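Local coordinates for protein staphylococcal enterotoxin-like toxin (Staphylococcus aureus, PDB 4DXF) that probably binds sialylated host glycans as a secreted staphylococcal superantigen-like protein, built from an OB-fold domain and a beta-grasp domain, at residues A109-T114 and I199-K204; K144-L149 and G162-K167; R45-V50 and K66-G71. One frame throughout, in Å; residues are numbered along the deposited sequence.

Contact 1: residues A109-T114 and I199-K204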
loop_
_atom_site.group_PDB
_atom_site.type_symbol
_atom_site.label_atom_id
_atom_site.label_comp_id
_atom_site.label_asym_id
_atom_site.label_seq_id
_atom_site.Cartn_x
_atom_site.Cartn_y
_atom_site.Cartn_z
ATOM N N ALA A 109 16.013 2.340 -0.404
ATOM C CA ALA A 109 15.906 2.998 0.891
ATOM C C ALA A 109 16.213 1.891 1.950
ATOM O O ALA A 109 15.642 0.793 1.835
ATOM C CB ALA A 109 14.486 3.556 1.060
ATOM N N GLY A 110 17.117 2.157 2.908
ATOM C CA GLY A 110 17.447 1.139 3.956
ATOM C C GLY A 110 16.278 0.973 4.917
ATOM O O GLY A 110 15.583 1.933 5.208
ATOM N N VAL A 111 16.063 -0.258 5.379
ATOM C CA VAL A 111 14.960 -0.588 6.315
ATOM C C VAL A 111 15.654 -1.070 7.582
ATOM O O VAL A 111 16.600 -1.861 7.500
ATOM C CB VAL A 111 14.096 -1.630 5.773
ATOM C CG1 VAL A 111 13.011 -1.990 6.782
ATOM C CG2 VAL A 111 13.457 -1.154 4.446
ATOM N N ARG A 112 15.233 -0.553 8.735
ATOM C CA ARG A 112 15.851 -0.982 10.010
ATOM C C ARG A 112 14.679 -1.474 10.840
ATOM O O ARG A 112 13.721 -0.695 11.045
ATOM C CB ARG A 112 16.472 0.243 10.712
ATOM C CG ARG A 112 17.605 0.979 9.894
ATOM C CD ARG A 112 17.838 2.424 10.387
ATOM N NE ARG A 112 19.059 3.000 9.803
ATOM C CZ ARG A 112 20.269 2.422 9.876
ATOM N NH1 ARG A 112 20.419 1.243 10.486
ATOM N NH2 ARG A 112 21.333 3.002 9.321
ATOM N N ILE A 113 14.800 -2.705 11.373
ATOM C CA ILE A 113 13.688 -3.406 12.028
ATOM C C ILE A 113 14.070 -3.715 13.454
ATOM O O ILE A 113 15.119 -4.322 13.657
ATOM C CB ILE A 113 13.356 -4.682 11.321
ATOM C CG1 ILE A 113 12.941 -4.284 9.882
ATOM C CG2 ILE A 113 12.159 -5.428 12.055
ATOM C CD1 ILE A 113 13.127 -5.383 8.824
ATOM N N THR A 114 13.255 -3.253 14.400
ATOM C CA THR A 114 13.548 -3.616 15.774
ATOM C C THR A 114 12.325 -4.399 16.213
ATOM O O THR A 114 11.190 -3.910 16.035
ATOM C CB THR A 114 13.763 -2.396 16.716
ATOM O OG1 THR A 114 14.798 -1.494 16.275
ATOM C CG2 THR A 114 14.111 -2.851 18.164
ATOM N N ILE A 199 13.562 3.770 6.209
ATOM C CA ILE A 199 12.315 3.252 6.713
ATOM C C ILE A 199 12.695 2.638 8.072
ATOM O O ILE A 199 13.694 1.910 8.125
ATOM C CB ILE A 199 11.761 2.209 5.759
ATOM C CG1 ILE A 199 11.423 2.863 4.424
ATOM C CG2 ILE A 199 10.498 1.547 6.360
ATOM C CD1 ILE A 199 10.983 1.919 3.413
ATOM N N GLU A 200 11.926 2.966 9.098
ATOM C CA GLU A 200 12.137 2.460 10.485
ATOM C C GLU A 200 10.937 1.619 10.934
ATOM O O GLU A 200 9.778 2.034 10.815
ATOM C CB GLU A 200 12.455 3.620 11.442
ATOM C CG GLU A 200 13.932 4.200 11.366
ATOM C CD GLU A 200 14.070 5.654 11.929
ATOM O OE1 GLU A 200 13.071 6.237 12.458
ATOM O OE2 GLU A 200 15.193 6.220 11.832
ATOM N N VAL A 201 11.176 0.390 11.408
ATOM C CA VAL A 201 10.033 -0.492 11.698
ATOM C C VAL A 201 10.247 -0.896 13.169
ATOM O O VAL A 201 11.377 -1.241 13.519
ATOM C CB VAL A 201 10.046 -1.754 10.824
ATOM C CG1 VAL A 201 8.942 -2.730 11.217
ATOM C CG2 VAL A 201 9.787 -1.372 9.331
ATOM N N ASN A 202 9.194 -0.806 13.980
ATOM C CA ASN A 202 9.332 -1.226 15.368
ATOM C C ASN A 202 8.186 -2.165 15.684
ATOM O O ASN A 202 7.020 -1.857 15.431
ATOM C CB ASN A 202 9.443 -0.014 16.295
ATOM C CG ASN A 202 9.822 -0.423 17.696
ATOM O OD1 ASN A 202 10.868 -1.031 17.913
ATOM N ND2 ASN A 202 8.939 -0.192 18.617
ATOM N N ILE A 203 8.478 -3.374 16.180
ATOM C CA ILE A 203 7.379 -4.360 16.265
ATOM C C ILE A 203 7.390 -4.835 17.696
ATOM O O ILE A 203 8.476 -5.092 18.209
ATOM C CB ILE A 203 7.662 -5.544 15.333
ATOM C CG1 ILE A 203 7.507 -5.152 13.848
ATOM C CG2 ILE A 203 6.741 -6.761 15.559
ATOM C CD1 ILE A 203 8.104 -6.289 13.039
ATOM N N LYS A 204 6.197 -4.976 18.277
ATOM C CA LYS A 204 6.134 -5.484 19.668
ATOM C C LYS A 204 4.832 -6.174 20.000
ATOM O O LYS A 204 3.909 -6.258 19.149
ATOM C CB LYS A 204 6.496 -4.385 20.687
ATOM C CG LYS A 204 5.505 -3.273 20.882
ATOM C CD LYS A 204 6.134 -2.241 21.801
ATOM C CE LYS A 204 6.965 -1.219 21.012
ATOM N NZ LYS A 204 6.151 -0.475 19.937
ATOM O OXT LYS A 204 4.703 -6.718 21.129
HETATM O O HOH W 1 13.961 0.027 14.079
#
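Val111, Ile113, Ile199 and Val201 form the apolar face of this parallel strand pair. All four are buried and project from the same side of the sheet. Val111 and Ile199 are bridge partners and lie side by side, with Val111 CG2 4.0 Å from Ile199 CB. Ile113 and Val201 repeat this pairing. Here Ile113 CG1, anti to its carbonyl carbon, lies 4.0 Å from Val201 CB. An oblique contact joins the two pairs: Val111 CG1, anti to the backbone N (chi1 178°), meets Val201 CG2. Farther along, the CG2 branch of Ile113 nears Ile203 CD1.

Five backbone hydrogen bonds hold the strands together, alternating in direction. Ile199, Val201 and Ile203 give their N-H groups to the carbonyls of Gly110, Arg112 and Thr114. Val201 N to Arg112 O, at 2.8 Å, runs nearly along the C=O axis. Arg112 and Thr114 donate back to Ile199 O and Val201 O. The straightest bond is Thr114 N to Val201 O (163°), although its donor stands above the carbonyl plane.

Arg112, Glu200, Thr114 and Asn202 occupy the other, more polar face. A water bridges the strands there, 2.8 Å from Thr114 OG1 and donating to Val201 O at 2.9 Å. Val201 O thus accepts from both the water and Thr114 N. Glu200 OE2 is 5.4 Å from Arg112 NE and forms its salt bridge with Lys167 instead.

This parallel pair lies in the mixed beta-grasp sheet. Strand 122-131 flanks segment 109-114, and strand 162-168 flanks segment 199-204. Helix 138-153 packs on the apolar face through Leu145 and Leu149.

Contact 2: residues K144-L149 and G162-K167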
loop_
_atom_site.group_PDB
_atom_site.type_symbol
_atom_site.label_atom_id
_atom_site.label_comp_id
_atom_site.label_asym_id
_atom_site.label_seq_id
_atom_site.Cartn_x
_atom_site.Cartn_y
_atom_site.Cartn_z
ATOM N N LYS A 144 3.379 -3.799 0.777
ATOM C CA LYS A 144 4.594 -4.532 0.553
ATOM C C LYS A 144 5.460 -4.676 1.790
ATOM O O LYS A 144 6.092 -5.738 1.981
ATOM C CB LYS A 144 5.382 -3.825 -0.517
ATOM C CG LYS A 144 4.698 -4.068 -1.853
ATOM C CD LYS A 144 5.503 -3.405 -3.061
ATOM C CE LYS A 144 4.971 -4.038 -4.389
ATOM N NZ LYS A 144 5.738 -3.401 -5.533
ATOM N N LEU A 145 5.548 -3.611 2.607
ATOM C CA LEU A 145 6.394 -3.639 3.798
ATOM C C LEU A 145 5.767 -4.641 4.795
ATOM O O LEU A 145 6.498 -5.504 5.304
ATOM C CB LEU A 145 6.556 -2.239 4.355
ATOM C CG LEU A 145 7.604 -1.313 3.623
ATOM C CD1 LEU A 145 7.456 0.082 4.059
ATOM C CD2 LEU A 145 9.025 -1.839 3.963
ATOM N N ARG A 146 4.430 -4.604 4.997
ATOM C CA ARG A 146 3.870 -5.611 5.981
ATOM C C ARG A 146 4.051 -7.042 5.500
ATOM O O ARG A 146 4.427 -7.916 6.279
ATOM C CB ARG A 146 2.402 -5.317 6.282
ATOM C CG ARG A 146 2.277 -3.997 6.977
ATOM C CD ARG A 146 0.907 -3.933 7.747
ATOM N NE ARG A 146 0.425 -2.566 7.805
ATOM C CZ ARG A 146 -0.493 -2.097 8.641
ATOM N NH1 ARG A 146 -0.999 -2.891 9.622
ATOM N NH2 ARG A 146 -0.885 -0.852 8.467
ATOM N N LYS A 147 3.796 -7.325 4.201
ATOM C CA LYS A 147 4.002 -8.615 3.668
ATOM C C LYS A 147 5.403 -9.084 3.932
ATOM O O LYS A 147 5.566 -10.236 4.388
ATOM C CB LYS A 147 3.720 -8.656 2.143
ATOM C CG LYS A 147 3.873 -10.042 1.572
ATOM C CD LYS A 147 3.494 -10.111 0.068
ATOM C CE LYS A 147 1.995 -10.400 -0.078
ATOM N NZ LYS A 147 1.587 -10.471 -1.510
ATOM N N GLN A 148 6.397 -8.271 3.610
ATOM C CA GLN A 148 7.794 -8.609 3.886
ATOM C C GLN A 148 8.028 -8.933 5.375
ATOM O O GLN A 148 8.776 -9.889 5.728
ATOM C CB GLN A 148 8.690 -7.475 3.483
ATOM C CG GLN A 148 10.184 -7.789 3.745
ATOM C CD GLN A 148 11.052 -6.541 3.635
ATOM O OE1 GLN A 148 10.812 -5.685 2.783
ATOM N NE2 GLN A 148 12.075 -6.430 4.497
ATOM N N LEU A 149 7.381 -8.178 6.239
ATOM C CA LEU A 149 7.629 -8.359 7.694
ATOM C C LEU A 149 6.995 -9.610 8.196
ATOM O O LEU A 149 7.545 -10.248 9.160
ATOM C CB LEU A 149 7.099 -7.126 8.482
ATOM C CG LEU A 149 7.859 -5.800 8.310
ATOM C CD1 LEU A 149 7.072 -4.689 8.929
ATOM C CD2 LEU A 149 9.312 -5.816 8.845
ATOM N N GLY A 162 3.006 -2.166 16.754
ATOM C CA GLY A 162 4.169 -1.285 16.573
ATOM C C GLY A 162 3.882 -0.439 15.326
ATOM O O GLY A 162 2.725 -0.116 15.054
ATOM N N LYS A 163 4.927 -0.102 14.619
ATOM C CA LYS A 163 4.743 0.882 13.493
ATOM C C LYS A 163 5.808 0.785 12.426
ATOM O O LYS A 163 6.954 0.404 12.680
ATOM C CB LYS A 163 4.688 2.295 14.042
ATOM C CG LYS A 163 5.973 2.760 14.660
ATOM C CD LYS A 163 5.763 4.091 15.440
ATOM C CE LYS A 163 7.098 4.669 15.946
ATOM N NZ LYS A 163 8.005 3.696 16.625
ATOM N N ILE A 164 5.391 1.161 11.195
ATOM C CA ILE A 164 6.368 1.452 10.178
ATOM C C ILE A 164 6.420 3.003 9.949
ATOM O O ILE A 164 5.347 3.670 9.918
ATOM C CB ILE A 164 5.905 0.826 8.891
ATOM C CG1 ILE A 164 5.942 -0.715 8.912
ATOM C CG2 ILE A 164 6.747 1.424 7.716
ATOM C CD1 ILE A 164 4.860 -1.208 7.969
ATOM N N VAL A 165 7.615 3.563 9.849
ATOM C CA VAL A 165 7.769 4.981 9.606
ATOM C C VAL A 165 8.655 5.188 8.375
ATOM O O VAL A 165 9.828 4.718 8.307
ATOM C CB VAL A 165 8.360 5.779 10.852
ATOM C CG1 VAL A 165 8.493 7.357 10.592
ATOM C CG2 VAL A 165 7.605 5.435 12.178
ATOM N N ILE A 166 8.075 5.930 7.430
ATOM C CA ILE A 166 8.775 6.233 6.176
ATOM C C ILE A 166 9.361 7.611 6.349
ATOM O O ILE A 166 8.624 8.583 6.543
ATOM C CB ILE A 166 7.789 6.257 4.972
ATOM C CG1 ILE A 166 6.854 5.047 4.867
ATOM C CG2 ILE A 166 8.531 6.497 3.591
ATOM C CD1 ILE A 166 7.532 3.650 4.670
ATOM N N LYS A 167 10.682 7.716 6.312
ATOM C CA LYS A 167 11.325 8.994 6.577
ATOM C C LYS A 167 11.715 9.611 5.261
ATOM O O LYS A 167 12.427 8.990 4.508
ATOM C CB LYS A 167 12.573 8.847 7.475
ATOM C CG LYS A 167 12.111 8.352 8.892
ATOM C CD LYS A 167 13.278 8.118 9.840
ATOM C CE LYS A 167 13.329 9.180 10.928
ATOM N NZ LYS A 167 14.743 9.302 11.404
#
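Ile164 points from its strand toward the helix and meets three helical side chains with different branches. Its CG1 is anti to the carbonyl carbon (chi1 -69°), which places CG2 anti to the backbone N. CG2 meets Leu145, while CG1 and CD1 continue toward Leu149 and Arg146.

Leu145 crosses Ile164 obliquely. Its CD1 methyl lies 4.0 Å from Ile164 CG2, and its CB is 4.1 Å from Ile164 CD1. The same Leu145 CD1 approaches Ile166 CD1 to 3.6 Å, the shortest contact between the segments. The CA-CB bond of Ile166 does not point at the helix. Its chain bends at chi2 (-62°), and the terminal methyl comes nearer to Leu145.

Leu149, one helical turn after Leu145, slides past Ile164 in the opposite direction. Its CD1 reaches Ile164 CG1 at 4.1 Å. Arg146 adds only the aliphatic base of its side chain, with CG 3.9 Å from Ile164 CD1. Its guanidinium leads elsewhere, to a salt bridge with Asp142 and hydrogen bonds with Tyr156 OH and Lys180 O. No hydrogen bond crosses between the segments; the contact is buried hydrocarbon packing.

The axes pass 10.5 Å apart at 132°, so the helix lies obliquely over the strand. This is the helix-on-sheet packing of the beta-grasp fold. Helix 138-153 covers the sheet face that carries Ile164 and Ile166. Val201 of strand 196-203 and Phe129 of strand 122-131 extend the apolar surface beneath it. On the other side of strand 162-168, Phe176 of strand 173-177 packs against Arg146 and Ile164.

Contact 3: residues R45-V50 and K66-G71; sequences RFMNVV and KKYGEG
The OB-fold domain here joins a strand of its beta sheet to the turn that follows a short helix. Strand 46-49 supplies Met47, and Arg45 comes two residues earlier in the chain. Tyr68 is the first residue to leave helical geometry after helix 64-67.

Met47 and Tyr68 make a Met-aromatic contact. CG of Met47 is anti to the backbone N, and the chain stays extended until it bends at chi3 (-72°). This puts the CE methyl over one ring face, 3.8 Å from the Tyr68 centroid and 17° off its normal. The methyl sits toward the CD1 side, 3.7 Å from Tyr68 CD1. Its C-H groups therefore meet the pi cloud, with Met47 SD farther back. Lys67 CG lies over the opposite face of the ring.

Arg45 binds the backbone of the same tyrosine. Its NH2 gives a 2.7 Å, nearly straight bond (166°) to Tyr68 O, using a carbonyl lone pair and lying close to the guanidinium plane. The NH1 bond to Tyr68 O is weak.

Arg45 NH1 also has a salt bridge to Asp65, so one guanidinium holds both the helix and its exit. The positive charge probably polarises the Tyr68 carbonyl. A probably charge-assisted bond thus holds the backbone carbonyl, while the Met47 methyl covers one face of a ring that Ile37, Ile97 and His73 also touch.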
loop_
_atom_site.group_PDB
_atom_site.type_symbol
_atom_site.label_atom_id
_atom_site.label_comp_id
_atom_site.label_asym_id
_atom_site.label_seq_id
_atom_site.Cartn_x
_atom_site.Cartn_y
_atom_site.Cartn_z
ATOM N N ARG A 45 -17.408 6.629 -6.050
ATOM C CA ARG A 45 -17.034 6.585 -7.440
ATOM C C ARG A 45 -15.817 5.668 -7.622
ATOM O O ARG A 45 -15.077 5.383 -6.647
ATOM C CB ARG A 45 -16.690 8.010 -7.849
ATOM C CG ARG A 45 -17.999 8.883 -7.876
ATOM C CD ARG A 45 -17.641 10.296 -7.984
ATOM N NE ARG A 45 -16.937 10.659 -9.225
ATOM C CZ ARG A 45 -15.692 11.160 -9.285
ATOM N NH1 ARG A 45 -14.931 11.326 -8.185
ATOM N NH2 ARG A 45 -15.174 11.477 -10.472
ATOM N N PHE A 46 -15.652 5.227 -8.870
ATOM C CA PHE A 46 -14.650 4.229 -9.257
ATOM C C PHE A 46 -13.894 4.739 -10.464
ATOM O O PHE A 46 -14.435 5.457 -11.294
ATOM C CB PHE A 46 -15.243 2.883 -9.572
ATOM C CG PHE A 46 -15.962 2.242 -8.379
ATOM C CD1 PHE A 46 -15.242 1.599 -7.386
ATOM C CD2 PHE A 46 -17.344 2.330 -8.264
ATOM C CE1 PHE A 46 -15.872 1.026 -6.250
ATOM C CE2 PHE A 46 -18.001 1.771 -7.133
ATOM C CZ PHE A 46 -17.256 1.113 -6.149
ATOM N N MET A 47 -12.622 4.409 -10.494
ATOM C CA MET A 47 -11.810 4.523 -11.721
ATOM C C MET A 47 -11.724 3.117 -12.322
ATOM O O MET A 47 -11.245 2.162 -11.670
ATOM C CB MET A 47 -10.396 5.097 -11.388
ATOM C CG MET A 47 -9.520 5.151 -12.728
ATOM S SD MET A 47 -7.939 5.822 -12.501
ATOM C CE MET A 47 -8.211 7.520 -12.253
ATOM N N ASN A 48 -12.156 2.962 -13.577
ATOM C CA ASN A 48 -12.112 1.676 -14.267
ATOM C C ASN A 48 -10.756 1.571 -15.003
ATOM O O ASN A 48 -10.371 2.485 -15.728
ATOM C CB ASN A 48 -13.256 1.579 -15.288
ATOM C CG ASN A 48 -14.616 1.476 -14.610
ATOM O OD1 ASN A 48 -14.988 0.403 -14.101
ATOM N ND2 ASN A 48 -15.264 2.605 -14.465
ATOM N N VAL A 49 -10.058 0.480 -14.794
ATOM C CA VAL A 49 -8.829 0.167 -15.551
ATOM C C VAL A 49 -8.964 -1.166 -16.230
ATOM O O VAL A 49 -9.477 -2.163 -15.658
ATOM C CB VAL A 49 -7.633 0.111 -14.636
ATOM C CG1 VAL A 49 -6.330 -0.049 -15.480
ATOM C CG2 VAL A 49 -7.599 1.313 -13.839
ATOM N N VAL A 50 -8.491 -1.262 -17.497
ATOM C CA VAL A 50 -8.788 -2.447 -18.220
ATOM C C VAL A 50 -7.457 -2.948 -18.841
ATOM O O VAL A 50 -7.158 -2.707 -20.006
ATOM C CB VAL A 50 -9.862 -2.175 -19.357
ATOM C CG1 VAL A 50 -10.230 -3.480 -20.039
ATOM C CG2 VAL A 50 -11.133 -1.489 -18.777
ATOM N N LYS A 66 -11.893 14.029 -5.267
ATOM C CA LYS A 66 -11.835 15.383 -5.885
ATOM C C LYS A 66 -10.769 15.447 -6.947
ATOM O O LYS A 66 -10.835 16.291 -7.840
ATOM C CB LYS A 66 -11.493 16.479 -4.862
ATOM C CG LYS A 66 -12.647 16.971 -3.997
ATOM C CD LYS A 66 -12.075 17.773 -2.795
ATOM C CE LYS A 66 -13.151 18.316 -1.834
ATOM N NZ LYS A 66 -14.081 17.231 -1.435
ATOM N N LYS A 67 -9.771 14.570 -6.846
ATOM C CA LYS A 67 -8.612 14.622 -7.717
ATOM C C LYS A 67 -8.987 14.215 -9.137
ATOM O O LYS A 67 -8.471 14.787 -10.102
ATOM C CB LYS A 67 -7.534 13.658 -7.185
ATOM C CG LYS A 67 -6.179 13.751 -7.908
ATOM C CD LYS A 67 -5.107 12.929 -7.154
ATOM C CE LYS A 67 -3.775 12.916 -7.880
ATOM N NZ LYS A 67 -2.656 12.322 -7.005
ATOM N N TYR A 68 -9.860 13.221 -9.272
ATOM C CA TYR A 68 -10.219 12.669 -10.596
ATOM C C TYR A 68 -11.697 12.846 -10.983
ATOM O O TYR A 68 -12.558 12.098 -10.497
ATOM C CB TYR A 68 -9.901 11.175 -10.715
ATOM C CG TYR A 68 -8.475 10.850 -10.434
ATOM C CD1 TYR A 68 -7.496 11.040 -11.400
ATOM C CD2 TYR A 68 -8.111 10.320 -9.192
ATOM C CE1 TYR A 68 -6.127 10.716 -11.117
ATOM C CE2 TYR A 68 -6.779 10.052 -8.887
ATOM C CZ TYR A 68 -5.801 10.196 -9.878
ATOM O OH TYR A 68 -4.468 9.920 -9.586
ATOM N N GLY A 69 -11.963 13.785 -11.903
ATOM C CA GLY A 69 -13.320 14.002 -12.412
ATOM C C GLY A 69 -13.797 12.986 -13.423
ATOM O O GLY A 69 -13.025 12.132 -13.878
ATOM N N GLU A 70 -15.078 13.069 -13.801
ATOM C CA GLU A 70 -15.649 12.187 -14.778
ATOM C C GLU A 70 -14.822 12.203 -16.071
ATOM O O GLU A 70 -14.364 13.244 -16.456
ATOM C CB GLU A 70 -17.093 12.655 -15.108
ATOM C CG GLU A 70 -17.747 11.779 -16.167
ATOM C CD GLU A 70 -19.182 12.162 -16.498
ATOM O OE1 GLU A 70 -19.414 12.695 -17.603
ATOM O OE2 GLU A 70 -20.072 11.944 -15.666
ATOM N N GLY A 71 -14.632 11.052 -16.704
ATOM C CA GLY A 71 -13.978 10.998 -18.009
ATOM C C GLY A 71 -12.699 10.178 -17.974
ATOM O O GLY A 71 -12.559 9.236 -17.157
#

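Contacts 1 and 2 belong to the beta-grasp domain, and contact 3 to the OB-fold domain. Along the chain contact 3 closes first. Contact 1 opens next, and contact 2 is nested inside the loop it closes. The centres of contacts 1 and 2 are about 7 Å apart. Their strands 196-203 and 162-168 are neighbours in one mixed sheet, and Val201 CG1 packs on Leu149 CD1 at 3.5 Å. Sheet pairing and helix packing therefore share one hydrophobic core. Contact 3 lies on the opposite side of the chain's centre from the other two, its own centre about 35 Å from that of contact 1 and about 29 Å from that of contact 2. It touches neither, in keeping with the two-domain superantigen fold.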